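Long-range contacts in soluble lytic murein transglycosylase (Pseudomonas aeruginosa, PDB 5OHU), which cleaves the glycan strands of bacterial cell-wall peptidoglycan as a lytic transglycosylase, with both exolytic and endolytic turnover: residues R342-W346 and D596-E600; R313-L317 and A326-T330; F289-L294 and L316-R322; I362-Q366 and A379-L383. Where two conformers were deposited one is given. Numbering follows the deposited sequence.

Contact 1: residues R342-W346 and D596-E600; sequences RWRYW and DVWIE
This is a helix-to-helix interdomain contact of a Slt70-like enzyme: helix 341-354, part of the all-helical body, meets helix 595-600 of the lysozyme-like transglycosylase domain, 250 residues on. Both segments are regular alpha-helix and run roughly antiparallel (146°), with axes 12.9 Å apart. That gap is wide enough for long side chains to bridge it. In register, Arg-342 faces Glu-600 (CA to CA 9.0 Å) and Trp-346 faces Val-597 (9.4 Å). Trp-346 (chi1 m) pushes its indole between the two acids. Its CH2 lies 3.7 Å from Val-597 CG2, and its CZ2 is 3.3 Å from Asp-596 O, a carbonyl already bonded to Glu-600 N. Both oxygens of Glu-600 and OD2 of Asp-596 have strong partners. Tyr-375 OH bonds Glu-600 (t, p) at OE1. Glu-600 OE2 forms salt bridges with Arg-342 NE (3.4 Å) and Arg-315; Arg-342 in turn bonds Tyr-375 through NE and pairs with Glu-311 through NH1. Asp-596 (chi1 p) receives Arg-382 on OD2, while OD1 takes a weak bond from Val-597 N. Tyr-345 (chi1 t) donates OH to Asp-596 OD2 at 2.7 Å, and the same hydroxyl also bonds Arg-382 NE. Trp-346 NE1 donates to Glu-600 OE1 at 2.8 Å.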
loop_
_atom_site.group_PDB
_atom_site.type_symbol
_atom_site.label_atom_id
_atom_site.label_comp_id
_atom_site.label_asym_id
_atom_site.label_seq_id
_atom_site.Cartn_x
_atom_site.Cartn_y
_atom_site.Cartn_z
ATOM N N ARG A 342 -5.660 -8.661 -16.603
ATOM C CA ARG A 342 -6.239 -9.756 -15.831
ATOM C C ARG A 342 -7.528 -10.278 -16.463
ATOM O O ARG A 342 -7.657 -11.476 -16.758
ATOM C CB ARG A 342 -6.495 -9.297 -14.391
ATOM C CG ARG A 342 -7.266 -10.330 -13.585
ATOM C CD ARG A 342 -7.577 -9.838 -12.202
ATOM N NE ARG A 342 -6.351 -9.589 -11.449
ATOM C CZ ARG A 342 -6.127 -8.461 -10.786
ATOM N NH1 ARG A 342 -7.047 -7.499 -10.808
ATOM N NH2 ARG A 342 -4.998 -8.303 -10.119
ATOM N N TRP A 343 -8.503 -9.407 -16.671
ATOM C CA TRP A 343 -9.779 -9.939 -17.133
ATOM C C TRP A 343 -9.816 -10.144 -18.634
ATOM O O TRP A 343 -10.633 -10.946 -19.107
ATOM C CB TRP A 343 -10.937 -9.059 -16.648
ATOM C CG TRP A 343 -10.945 -9.095 -15.167
ATOM C CD1 TRP A 343 -10.688 -8.057 -14.292
ATOM C CD2 TRP A 343 -11.097 -10.264 -14.366
ATOM N NE1 TRP A 343 -10.705 -8.524 -13.003
ATOM C CE2 TRP A 343 -10.959 -9.871 -13.020
ATOM C CE3 TRP A 343 -11.362 -11.608 -14.657
ATOM C CZ2 TRP A 343 -11.075 -10.774 -11.969
ATOM C CZ3 TRP A 343 -11.465 -12.500 -13.618
ATOM C CH2 TRP A 343 -11.322 -12.081 -12.287
ATOM N N ARG A 344 -8.931 -9.492 -19.390
ATOM C CA ARG A 344 -8.745 -9.911 -20.778
ATOM C C ARG A 344 -8.189 -11.326 -20.819
ATOM O O ARG A 344 -8.636 -12.161 -21.619
ATOM C CB ARG A 344 -7.821 -8.942 -21.523
ATOM C CG ARG A 344 -8.483 -7.613 -21.898
ATOM C CD ARG A 344 -7.588 -6.757 -22.780
ATOM N NE ARG A 344 -6.659 -6.009 -21.939
ATOM C CZ ARG A 344 -5.410 -5.687 -22.266
ATOM N NH1 ARG A 344 -4.919 -6.038 -23.448
ATOM N NH2 ARG A 344 -4.668 -4.999 -21.401
ATOM N N TYR A 345 -7.238 -11.631 -19.933
ATOM C CA TYR A 345 -6.734 -12.995 -19.890
ATOM C C TYR A 345 -7.835 -13.970 -19.506
ATOM O O TYR A 345 -8.011 -15.003 -20.159
ATOM C CB TYR A 345 -5.549 -13.135 -18.924
ATOM C CG TYR A 345 -5.166 -14.594 -18.784
ATOM C CD1 TYR A 345 -4.450 -15.241 -19.808
ATOM C CD2 TYR A 345 -5.557 -15.336 -17.664
ATOM C CE1 TYR A 345 -4.124 -16.582 -19.724
ATOM C CE2 TYR A 345 -5.230 -16.679 -17.556
ATOM C CZ TYR A 345 -4.510 -17.294 -18.592
ATOM O OH TYR A 345 -4.184 -18.629 -18.491
ATOM N N TRP A 346 -8.571 -13.682 -18.426
ATOM C CA TRP A 346 -9.526 -14.680 -17.959
ATOM C C TRP A 346 -10.727 -14.810 -18.889
ATOM O O TRP A 346 -11.306 -15.897 -18.978
ATOM C CB TRP A 346 -9.933 -14.388 -16.514
ATOM C CG TRP A 346 -8.846 -14.879 -15.564
ATOM C CD1 TRP A 346 -8.017 -14.117 -14.795
ATOM C CD2 TRP A 346 -8.437 -16.244 -15.359
ATOM N NE1 TRP A 346 -7.137 -14.918 -14.095
ATOM C CE2 TRP A 346 -7.367 -16.228 -14.433
ATOM C CE3 TRP A 346 -8.868 -17.475 -15.870
ATOM C CZ2 TRP A 346 -6.725 -17.403 -14.004
ATOM C CZ3 TRP A 346 -8.234 -18.652 -15.438
ATOM C CH2 TRP A 346 -7.183 -18.605 -14.515
ATOM N N ASP A 596 -2.782 -21.299 -12.812
ATOM C CA ASP A 596 -3.255 -19.927 -12.983
ATOM C C ASP A 596 -4.555 -19.678 -12.209
ATOM O O ASP A 596 -4.748 -18.581 -11.668
ATOM C CB ASP A 596 -3.400 -19.584 -14.475
ATOM C CG ASP A 596 -4.312 -20.541 -15.223
ATOM O OD1 ASP A 596 -4.756 -21.545 -14.633
ATOM O OD2 ASP A 596 -4.583 -20.291 -16.418
ATOM N N VAL A 597 -5.429 -20.686 -12.104
ATOM C CA VAL A 597 -6.595 -20.563 -11.237
ATOM C C VAL A 597 -6.166 -20.405 -9.778
ATOM O O VAL A 597 -6.695 -19.562 -9.040
ATOM C CB VAL A 597 -7.537 -21.772 -11.415
ATOM C CG1 VAL A 597 -8.669 -21.730 -10.349
ATOM C CG2 VAL A 597 -8.134 -21.806 -12.811
ATOM N N TRP A 598 -5.219 -21.231 -9.331
ATOM C CA TRP A 598 -4.787 -21.154 -7.935
ATOM C C TRP A 598 -4.243 -19.775 -7.605
ATOM O O TRP A 598 -4.597 -19.193 -6.574
ATOM C CB TRP A 598 -3.732 -22.213 -7.620
ATOM C CG TRP A 598 -3.432 -22.236 -6.133
ATOM C CD1 TRP A 598 -4.160 -22.876 -5.160
ATOM C CD2 TRP A 598 -2.357 -21.565 -5.448
ATOM N NE1 TRP A 598 -3.594 -22.653 -3.920
ATOM C CE2 TRP A 598 -2.483 -21.863 -4.075
ATOM C CE3 TRP A 598 -1.285 -20.772 -5.868
ATOM C CZ2 TRP A 598 -1.590 -21.383 -3.124
ATOM C CZ3 TRP A 598 -0.397 -20.292 -4.917
ATOM C CH2 TRP A 598 -0.562 -20.595 -3.561
ATOM N N ILE A 599 -3.390 -19.228 -8.476
ATOM C CA ILE A 599 -2.833 -17.900 -8.235
ATOM C C ILE A 599 -3.943 -16.868 -8.199
ATOM O O ILE A 599 -3.991 -16.011 -7.307
ATOM C CB ILE A 599 -1.785 -17.540 -9.303
ATOM C CG1 ILE A 599 -0.488 -18.314 -9.063
ATOM C CG2 ILE A 599 -1.454 -16.059 -9.207
ATOM C CD1 ILE A 599 0.274 -18.585 -10.351
ATOM N N GLU A 600 -4.850 -16.936 -9.175
ATOM C CA GLU A 600 -5.908 -15.943 -9.280
ATOM C C GLU A 600 -6.810 -15.948 -8.054
ATOM O O GLU A 600 -7.384 -14.909 -7.702
ATOM C CB GLU A 600 -6.755 -16.195 -10.525
ATOM C CG GLU A 600 -7.601 -14.999 -10.889
ATOM C CD GLU A 600 -6.757 -13.753 -11.053
ATOM O OE1 GLU A 600 -5.788 -13.811 -11.874
ATOM O OE2 GLU A 600 -7.022 -12.756 -10.324
#

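Contact 2: residues R313-L317 and A326-T330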
loop_
_atom_site.group_PDB
_atom_site.type_symbol
_atom_site.label_atom_id
_atom_site.label_comp_id
_atom_site.label_asym_id
_atom_site.label_seq_id
_atom_site.Cartn_x
_atom_site.Cartn_y
_atom_site.Cartn_z
ATOM N N ARG A 313 -16.571 -12.731 -7.284
ATOM C CA ARG A 313 -17.593 -13.540 -7.935
ATOM C C ARG A 313 -17.001 -14.317 -9.107
ATOM O O ARG A 313 -17.248 -15.519 -9.268
ATOM C CB ARG A 313 -18.741 -12.641 -8.405
ATOM C CG ARG A 313 -20.048 -13.380 -8.591
ATOM C CD ARG A 313 -21.078 -12.614 -9.426
ATOM N NE ARG A 313 -21.450 -11.342 -8.829
ATOM C CZ ARG A 313 -22.395 -10.542 -9.312
ATOM N NH1 ARG A 313 -22.662 -9.401 -8.694
ATOM N NH2 ARG A 313 -23.080 -10.884 -10.396
ATOM N N THR A 314 -16.177 -13.648 -9.931
ATOM C CA THR A 314 -15.555 -14.337 -11.067
ATOM C C THR A 314 -14.492 -15.328 -10.603
ATOM O O THR A 314 -14.413 -16.449 -11.123
ATOM C CB THR A 314 -14.932 -13.345 -12.059
ATOM O OG1 THR A 314 -15.828 -12.244 -12.300
ATOM C CG2 THR A 314 -14.656 -14.048 -13.399
ATOM N N ARG A 315 -13.674 -14.936 -9.619
ATOM C CA ARG A 315 -12.661 -15.841 -9.086
ATOM C C ARG A 315 -13.297 -17.109 -8.531
ATOM O O ARG A 315 -12.809 -18.222 -8.767
ATOM C CB ARG A 315 -11.843 -15.131 -8.002
ATOM C CG ARG A 315 -10.811 -14.162 -8.566
ATOM C CD ARG A 315 -10.146 -13.276 -7.508
ATOM N NE ARG A 315 -9.134 -12.468 -8.175
ATOM C CZ ARG A 315 -8.834 -11.210 -7.886
ATOM N NH1 ARG A 315 -9.454 -10.577 -6.898
ATOM N NH2 ARG A 315 -7.902 -10.584 -8.592
ATOM N N LEU A 316 -14.405 -16.956 -7.809
ATOM C CA LEU A 316 -15.061 -18.102 -7.208
ATOM C C LEU A 316 -15.594 -19.042 -8.285
ATOM O O LEU A 316 -15.453 -20.263 -8.174
ATOM C CB LEU A 316 -16.181 -17.622 -6.282
ATOM C CG LEU A 316 -17.044 -18.667 -5.564
ATOM C CD1 LEU A 316 -16.187 -19.670 -4.805
ATOM C CD2 LEU A 316 -17.999 -17.996 -4.600
ATOM N N LEU A 317 -16.181 -18.491 -9.351
ATOM C CA LEU A 317 -16.627 -19.342 -10.450
ATOM C C LEU A 317 -15.457 -20.112 -11.044
ATOM O O LEU A 317 -15.588 -21.288 -11.389
ATOM C CB LEU A 317 -17.330 -18.502 -11.521
ATOM C CG LEU A 317 -18.689 -17.939 -11.087
ATOM C CD1 LEU A 317 -19.142 -16.816 -12.009
ATOM C CD2 LEU A 317 -19.729 -19.081 -11.041
ATOM N N ALA A 326 -18.265 -18.007 -15.703
ATOM C CA ALA A 326 -17.150 -17.076 -15.573
ATOM C C ALA A 326 -16.945 -16.310 -16.871
ATOM O O ALA A 326 -16.766 -15.086 -16.866
ATOM C CB ALA A 326 -15.875 -17.822 -15.168
ATOM N N TYR A 327 -17.021 -17.008 -18.003
ATOM C CA TYR A 327 -16.894 -16.317 -19.277
ATOM C C TYR A 327 -18.002 -15.276 -19.463
ATOM O O TYR A 327 -17.739 -14.134 -19.865
ATOM C CB TYR A 327 -16.898 -17.334 -20.411
ATOM C CG TYR A 327 -17.018 -16.669 -21.748
ATOM C CD1 TYR A 327 -15.910 -16.065 -22.337
ATOM C CD2 TYR A 327 -18.243 -16.602 -22.406
ATOM C CE1 TYR A 327 -16.005 -15.432 -23.559
ATOM C CE2 TYR A 327 -18.355 -15.962 -23.641
ATOM C CZ TYR A 327 -17.224 -15.382 -24.211
ATOM O OH TYR A 327 -17.303 -14.755 -25.432
ATOM N N ALA A 328 -19.256 -15.657 -19.189
ATOM C CA ALA A 328 -20.360 -14.719 -19.388
ATOM C C ALA A 328 -20.194 -13.510 -18.492
ATOM O O ALA A 328 -20.523 -12.379 -18.874
ATOM C CB ALA A 328 -21.704 -15.398 -19.112
ATOM N N LEU A 329 -19.659 -13.719 -17.301
ATOM C CA LEU A 329 -19.432 -12.576 -16.450
ATOM C C LEU A 329 -18.320 -11.680 -17.004
ATOM O O LEU A 329 -18.430 -10.449 -16.927
ATOM C CB LEU A 329 -19.145 -13.051 -15.039
ATOM C CG LEU A 329 -19.054 -11.972 -13.963
ATOM C CD1 LEU A 329 -20.278 -11.073 -13.935
ATOM C CD2 LEU A 329 -18.930 -12.688 -12.660
ATOM N N THR A 330 -17.257 -12.251 -17.599
ATOM C CA THR A 330 -16.218 -11.351 -18.114
ATOM C C THR A 330 -16.758 -10.466 -19.230
ATOM O O THR A 330 -16.242 -9.363 -19.427
ATOM C CB THR A 330 -14.971 -12.086 -18.636
ATOM O OG1 THR A 330 -15.305 -12.904 -19.764
ATOM C CG2 THR A 330 -14.340 -12.978 -17.544
#
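Apolar packing does most of the work here. Leu-329 points at the opposite helix and rests its CD2 against Leu-317 CD1 at 4.2 Å and the aliphatic part of Arg-313 (CD) at 3.9 Å. One turn earlier, Ala-326 CB sits 4.0 Å from Leu-317 CB. Here the backbones come closest, with Thr-314 CA and Ala-326 CA 5.5 Å apart. Thr-314 adds its methyl, CG2, 4.3 Å from both Ala-326 CB and Thr-330 CG2.

The polar groups look to their own helices or past the pair. Leu-329 CD2 also comes close, 3.2 Å, to the Thr-314 hydroxyl OG1; that hydroxyl bonds Thr-310 O one turn back, so it has a partner although it faces Leu-329. Thr-330 OG1 donates to Tyr-327 O at 2.7 Å and also meets Gln-347, whereas the Arg-313 guanidinium reaches Asp-301 O.

Segments 313-317 and 326-330 run nearly antiparallel (157°), axes 9.5 Å apart; their helices, 307-319 and 323-330, form a tight helical hairpin of the kind that builds the alpha-superhelical ring of Slt70-like transglycosylases.

Contact 3: residues F289-L294 and L316-R322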
loop_
_atom_site.group_PDB
_atom_site.type_symbol
_atom_site.label_atom_id
_atom_site.label_comp_id
_atom_site.label_asym_id
_atom_site.label_seq_id
_atom_site.Cartn_x
_atom_site.Cartn_y
_atom_site.Cartn_z
ATOM N N PHE A 289 -14.045 -20.050 -0.769
ATOM C CA PHE A 289 -14.477 -20.912 -1.859
ATOM C C PHE A 289 -15.794 -21.615 -1.542
ATOM O O PHE A 289 -16.013 -22.767 -1.918
ATOM C CB PHE A 289 -13.365 -21.906 -2.221
ATOM C CG PHE A 289 -11.997 -21.253 -2.325
ATOM C CD1 PHE A 289 -11.828 -20.085 -3.077
ATOM C CD2 PHE A 289 -10.890 -21.782 -1.654
ATOM C CE1 PHE A 289 -10.567 -19.475 -3.177
ATOM C CE2 PHE A 289 -9.633 -21.174 -1.752
ATOM C CZ PHE A 289 -9.473 -20.018 -2.513
ATOM N N ASP A 290 -16.692 -20.913 -0.868
ATOM C CA ASP A 290 -17.977 -21.480 -0.496
ATOM C C ASP A 290 -18.993 -21.036 -1.538
ATOM O O ASP A 290 -19.203 -19.827 -1.690
ATOM C CB ASP A 290 -18.369 -20.997 0.900
ATOM C CG ASP A 290 -19.692 -21.593 1.413
ATOM O OD1 ASP A 290 -20.613 -21.918 0.624
ATOM O OD2 ASP A 290 -19.790 -21.750 2.651
ATOM N N PRO A 291 -19.621 -21.948 -2.279
ATOM C CA PRO A 291 -20.520 -21.514 -3.365
ATOM C C PRO A 291 -21.752 -20.771 -2.873
ATOM O O PRO A 291 -22.448 -20.149 -3.690
ATOM C CB PRO A 291 -20.905 -22.831 -4.058
ATOM C CG PRO A 291 -20.810 -23.852 -2.942
ATOM C CD PRO A 291 -19.627 -23.409 -2.103
ATOM N N ARG A 292 -22.031 -20.784 -1.568
ATOM C CA ARG A 292 -23.134 -19.981 -1.058
ATOM C C ARG A 292 -22.891 -18.489 -1.280
ATOM O O ARG A 292 -23.848 -17.717 -1.286
ATOM C CB ARG A 292 -23.369 -20.298 0.428
ATOM C CG ARG A 292 -24.055 -21.647 0.650
ATOM C CD ARG A 292 -24.202 -21.976 2.141
ATOM N NE ARG A 292 -22.932 -22.365 2.742
ATOM C CZ ARG A 292 -22.788 -22.772 3.999
ATOM N NH1 ARG A 292 -23.845 -22.836 4.804
ATOM N NH2 ARG A 292 -21.579 -23.092 4.442
ATOM N N ALA A 293 -21.637 -18.069 -1.499
ATOM C CA ALA A 293 -21.354 -16.659 -1.781
ATOM C C ALA A 293 -22.026 -16.195 -3.066
ATOM O O ALA A 293 -22.509 -15.061 -3.143
ATOM C CB ALA A 293 -19.845 -16.438 -1.868
ATOM N N LEU A 294 -22.070 -17.058 -4.081
ATOM C CA LEU A 294 -22.535 -16.639 -5.406
ATOM C C LEU A 294 -23.974 -16.160 -5.439
ATOM O O LEU A 294 -24.221 -15.110 -6.051
ATOM C CB LEU A 294 -22.350 -17.774 -6.416
ATOM C CG LEU A 294 -20.914 -18.027 -6.844
ATOM C CD1 LEU A 294 -20.873 -19.319 -7.617
ATOM C CD2 LEU A 294 -20.399 -16.868 -7.692
ATOM N N LEU A 316 -14.405 -16.956 -7.809
ATOM C CA LEU A 316 -15.061 -18.102 -7.208
ATOM C C LEU A 316 -15.594 -19.042 -8.285
ATOM O O LEU A 316 -15.453 -20.263 -8.174
ATOM C CB LEU A 316 -16.181 -17.622 -6.282
ATOM C CG LEU A 316 -17.044 -18.667 -5.564
ATOM C CD1 LEU A 316 -16.187 -19.670 -4.805
ATOM C CD2 LEU A 316 -17.999 -17.996 -4.600
ATOM N N LEU A 317 -16.181 -18.491 -9.351
ATOM C CA LEU A 317 -16.627 -19.342 -10.450
ATOM C C LEU A 317 -15.457 -20.112 -11.044
ATOM O O LEU A 317 -15.588 -21.288 -11.389
ATOM C CB LEU A 317 -17.330 -18.502 -11.521
ATOM C CG LEU A 317 -18.689 -17.939 -11.087
ATOM C CD1 LEU A 317 -19.142 -16.816 -12.009
ATOM C CD2 LEU A 317 -19.729 -19.081 -11.041
ATOM N N LEU A 318 -14.301 -19.459 -11.166
ATOM C CA LEU A 318 -13.122 -20.139 -11.689
ATOM C C LEU A 318 -12.658 -21.231 -10.734
ATOM O O LEU A 318 -12.307 -22.332 -11.163
ATOM C CB LEU A 318 -11.993 -19.130 -11.931
ATOM C CG LEU A 318 -12.189 -18.061 -13.021
ATOM C CD1 LEU A 318 -11.063 -17.060 -12.894
ATOM C CD2 LEU A 318 -12.213 -18.634 -14.431
ATOM N N ARG A 319 -12.649 -20.947 -9.432
ATOM C CA ARG A 319 -12.270 -21.989 -8.483
ATOM C C ARG A 319 -13.231 -23.169 -8.554
ATOM O O ARG A 319 -12.830 -24.314 -8.330
ATOM C CB ARG A 319 -12.229 -21.435 -7.061
ATOM C CG ARG A 319 -11.615 -22.399 -6.037
ATOM C CD ARG A 319 -10.099 -22.317 -5.992
ATOM N NE ARG A 319 -9.585 -23.074 -4.849
ATOM C CZ ARG A 319 -8.386 -22.905 -4.298
ATOM N NH1 ARG A 319 -7.551 -21.986 -4.760
ATOM N NH2 ARG A 319 -8.022 -23.657 -3.278
ATOM N N LEU A 320 -14.492 -22.924 -8.878
ATOM C CA LEU A 320 -15.449 -24.014 -8.907
ATOM C C LEU A 320 -15.499 -24.706 -10.255
ATOM O O LEU A 320 -16.302 -25.628 -10.425
ATOM C CB LEU A 320 -16.844 -23.512 -8.537
ATOM C CG LEU A 320 -16.926 -23.060 -7.067
ATOM C CD1 LEU A 320 -18.081 -22.071 -6.902
ATOM C CD2 LEU A 320 -17.047 -24.235 -6.099
ATOM N N GLY A 321 -14.682 -24.275 -11.214
ATOM C CA GLY A 321 -14.733 -24.865 -12.535
ATOM C C GLY A 321 -15.953 -24.505 -13.354
ATOM O O GLY A 321 -16.314 -25.252 -14.269
ATOM N N ARG A 322 -16.608 -23.384 -13.053
ATOM C CA ARG A 322 -17.808 -22.968 -13.783
ATOM C C ARG A 322 -17.444 -21.978 -14.896
ATOM O O ARG A 322 -17.715 -20.766 -14.846
ATOM C CB ARG A 322 -18.838 -22.423 -12.793
ATOM C CG ARG A 322 -19.445 -23.610 -11.955
ATOM C CD ARG A 322 -20.189 -23.217 -10.671
ATOM N NE ARG A 322 -21.366 -22.379 -10.909
ATOM C CZ ARG A 322 -22.230 -22.000 -9.965
ATOM N NH1 ARG A 322 -22.079 -22.401 -8.709
ATOM N NH2 ARG A 322 -23.249 -21.212 -10.277
#
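The fit of the 289-294 turn against the end of helix 307-319 depends on a few side-chain conformations. Phe-289 has positive phi, being the C-prime residue of the Schellman motif that closes helix 271-287. Its chi1 near -46° carries the ring to Arg-319, whose t, p, t chain bends back over it. The guanidinium lies flat on the ring, centres 3.8 Å apart and planes at 15°, and Arg-319 CD makes a CH-pi contact, 4.0 Å from the Phe-289 centroid. Leu-316 (t, p) splays its methyls: CD1 reaches Phe-289 CA at 3.6 Å, and CD2 meets Ala-293 CB at 3.6 Å and Leu-294 CG at 3.7 Å. Leu-294 (m, t) sends CD1 to Leu-317 CD2 (3.6 Å), Leu-320 CD1 (4.0 Å) and the face of the Arg-322 guanidinium, with NH1 at 3.5 Å. Asp-290 turns away with chi1 t, uses OD1 to cap Arg-292 N at 2.8 Å and pairs its OD2 with Arg-292 NH2 at 2.9 Å. Gly-321, at phi 72°, ends the other helix in a second Schellman motif.

Arg-319 also bonds Thr-601 and Trp-586 O, while Arg-322 pairs with Glu-325. Both arginines thus find polar partners beyond the junction, which is held by apolar packing, mostly leucine, and one cation-pi stack.

Contact 4: residues I362-Q366 and A379-L383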
loop_
_atom_site.group_PDB
_atom_site.type_symbol
_atom_site.label_atom_id
_atom_site.label_comp_id
_atom_site.label_asym_id
_atom_site.label_seq_id
_atom_site.Cartn_x
_atom_site.Cartn_y
_atom_site.Cartn_z
ATOM N N ILE A 362 -7.975 -17.856 -29.490
ATOM C CA ILE A 362 -6.715 -17.451 -30.128
ATOM C C ILE A 362 -6.640 -15.934 -30.286
ATOM O O ILE A 362 -5.707 -15.282 -29.798
ATOM C CB ILE A 362 -6.559 -18.146 -31.489
ATOM C CG1 ILE A 362 -6.343 -19.644 -31.301
ATOM C CG2 ILE A 362 -5.421 -17.505 -32.281
ATOM C CD1 ILE A 362 -6.418 -20.397 -32.612
ATOM N N ALA A 363 -7.610 -15.352 -30.996
ATOM C CA ALA A 363 -7.608 -13.907 -31.202
ATOM C C ALA A 363 -7.651 -13.153 -29.881
ATOM O O ALA A 363 -7.037 -12.093 -29.747
ATOM C CB ALA A 363 -8.785 -13.491 -32.084
ATOM N N LEU A 364 -8.376 -13.678 -28.893
ATOM C CA LEU A 364 -8.428 -13.006 -27.598
ATOM C C LEU A 364 -7.046 -12.966 -26.947
ATOM O O LEU A 364 -6.596 -11.911 -26.478
ATOM C CB LEU A 364 -9.459 -13.693 -26.698
ATOM C CG LEU A 364 -10.912 -13.631 -27.216
ATOM C CD1 LEU A 364 -11.839 -14.467 -26.348
ATOM C CD2 LEU A 364 -11.433 -12.181 -27.327
ATOM N N TYR A 365 -6.336 -14.099 -26.949
ATOM C CA TYR A 365 -4.989 -14.124 -26.382
ATOM C C TYR A 365 -4.048 -13.195 -27.131
ATOM O O TYR A 365 -3.156 -12.589 -26.524
ATOM C CB TYR A 365 -4.429 -15.544 -26.411
ATOM C CG TYR A 365 -4.968 -16.505 -25.365
ATOM C CD1 TYR A 365 -5.046 -16.149 -24.015
ATOM C CD2 TYR A 365 -5.415 -17.768 -25.741
ATOM C CE1 TYR A 365 -5.546 -17.042 -23.071
ATOM C CE2 TYR A 365 -5.902 -18.677 -24.808
ATOM C CZ TYR A 365 -5.969 -18.305 -23.479
ATOM O OH TYR A 365 -6.461 -19.217 -22.583
ATOM N N GLN A 366 -4.230 -13.066 -28.448
ATOM C CA GLN A 366 -3.287 -12.290 -29.246
ATOM C C GLN A 366 -3.334 -10.810 -28.888
ATOM O O GLN A 366 -2.303 -10.132 -28.907
ATOM C CB GLN A 366 -3.559 -12.511 -30.729
ATOM C CG GLN A 366 -3.068 -13.857 -31.212
ATOM C CD GLN A 366 -3.523 -14.178 -32.615
ATOM O OE1 GLN A 366 -4.577 -13.718 -33.066
ATOM N NE2 GLN A 366 -2.732 -14.975 -33.318
ATOM N N ALA A 379 -0.886 -15.256 -21.455
ATOM C CA ALA A 379 -1.460 -15.316 -22.797
ATOM C C ALA A 379 -0.471 -15.908 -23.793
ATOM O O ALA A 379 -0.837 -16.761 -24.614
ATOM C CB ALA A 379 -1.907 -13.923 -23.251
ATOM N N ALA A 380 0.789 -15.459 -23.755
ATOM C CA ALA A 380 1.776 -16.005 -24.683
ATOM C C ALA A 380 1.990 -17.492 -24.432
ATOM O O ALA A 380 2.097 -18.283 -25.378
ATOM C CB ALA A 380 3.092 -15.247 -24.566
ATOM N N ASP A 381 2.030 -17.898 -23.162
ATOM C CA ASP A 381 2.166 -19.318 -22.859
ATOM C C ASP A 381 0.994 -20.125 -23.407
ATOM O O ASP A 381 1.183 -21.234 -23.910
ATOM C CB ASP A 381 2.289 -19.531 -21.356
ATOM C CG ASP A 381 2.226 -20.989 -20.982
ATOM O OD1 ASP A 381 3.244 -21.684 -21.164
ATOM O OD2 ASP A 381 1.160 -21.439 -20.513
ATOM N N ARG A 382 -0.226 -19.594 -23.311
ATOM C CA ARG A 382 -1.367 -20.332 -23.840
ATOM C C ARG A 382 -1.316 -20.441 -25.355
ATOM O O ARG A 382 -1.791 -21.426 -25.915
ATOM C CB ARG A 382 -2.688 -19.698 -23.397
ATOM C CG ARG A 382 -2.869 -19.686 -21.899
ATOM C CD ARG A 382 -3.330 -21.066 -21.446
ATOM N NE ARG A 382 -3.369 -21.161 -19.980
ATOM C CZ ARG A 382 -3.131 -22.246 -19.241
ATOM N NH1 ARG A 382 -2.798 -23.386 -19.815
ATOM N NH2 ARG A 382 -3.261 -22.188 -17.915
ATOM N N LEU A 383 -0.742 -19.455 -26.031
ATOM C CA LEU A 383 -0.523 -19.533 -27.465
ATOM C C LEU A 383 0.749 -20.296 -27.833
ATOM O O LEU A 383 0.960 -20.560 -29.015
ATOM C CB LEU A 383 -0.461 -18.119 -28.058
ATOM C CG LEU A 383 -1.703 -17.221 -28.085
ATOM C CD1 LEU A 383 -1.316 -15.794 -28.475
ATOM C CD2 LEU A 383 -2.766 -17.755 -29.052
#
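Helices 360-368 and 374-383 form a helical hairpin; segments 362-366 and 379-383 run roughly antiparallel (143°), axes 9.3 Å apart. Ile-362 sits at the exposed margin, where its CG2 meets Leu-383 CD2 at 4.2 Å and its carbonyl O lies 3.9 Å from that same methyl. One turn on, Tyr-365 is the buried centre of the contact. Its CA comes within 5.2 Å of Ala-379 CA, an approach that the small alanine permits: Ala-379 CB touches Tyr-365 O at 3.7 Å and Tyr-365 CD1 at 3.9 Å. With chi1 at -76° the ring leans toward the second helix, and Arg-382 CB lies over its face in a CH-pi contact, 3.8 Å from the centroid. Tyr-365 CB also packs on Leu-383 CG at 3.6 Å. The tyrosine OH bonds Gln-352 of helix 341-354, which packs against Leu-364 and Tyr-365. Arg-382 starts toward the ring, but its end leads off to a salt bridge with Asp-596 of the transglycosylase domain and a hydrogen bond from NE to Tyr-345 OH of helix 341-354. Gln-366 points its CA-to-CB bond away, yet closes the outer margin with its aliphatic chain, CG standing 3.8 Å from Leu-383 CD1.

Overall arrangement
Contacts 1 and 2 are buried; contacts 3 and 4 are only partly so. Contacts 2 and 3 share helix 307-319; Leu-317 works in both, Leu-316 only in contact 3. Contact 2 is apolar, contact 3 adds a cation-pi stack at its partly exposed side, and contact 4 packs Tyr-365 on Ala-379, Leu-383 and Arg-382 CB. Contact 1 differs: it spans 250 residues, and charged and aromatic side chains bridge a wider gap. It touches all three others: Arg-315 of contact 2 salt-bridges Glu-600, Leu-318 of contact 3 packs on Trp-346, and Arg-382 of contact 4, nested inside the loop that contact 1 closes, salt-bridges Asp-596. Contacts 3 and 4 lie about 25 Å apart, centre to centre.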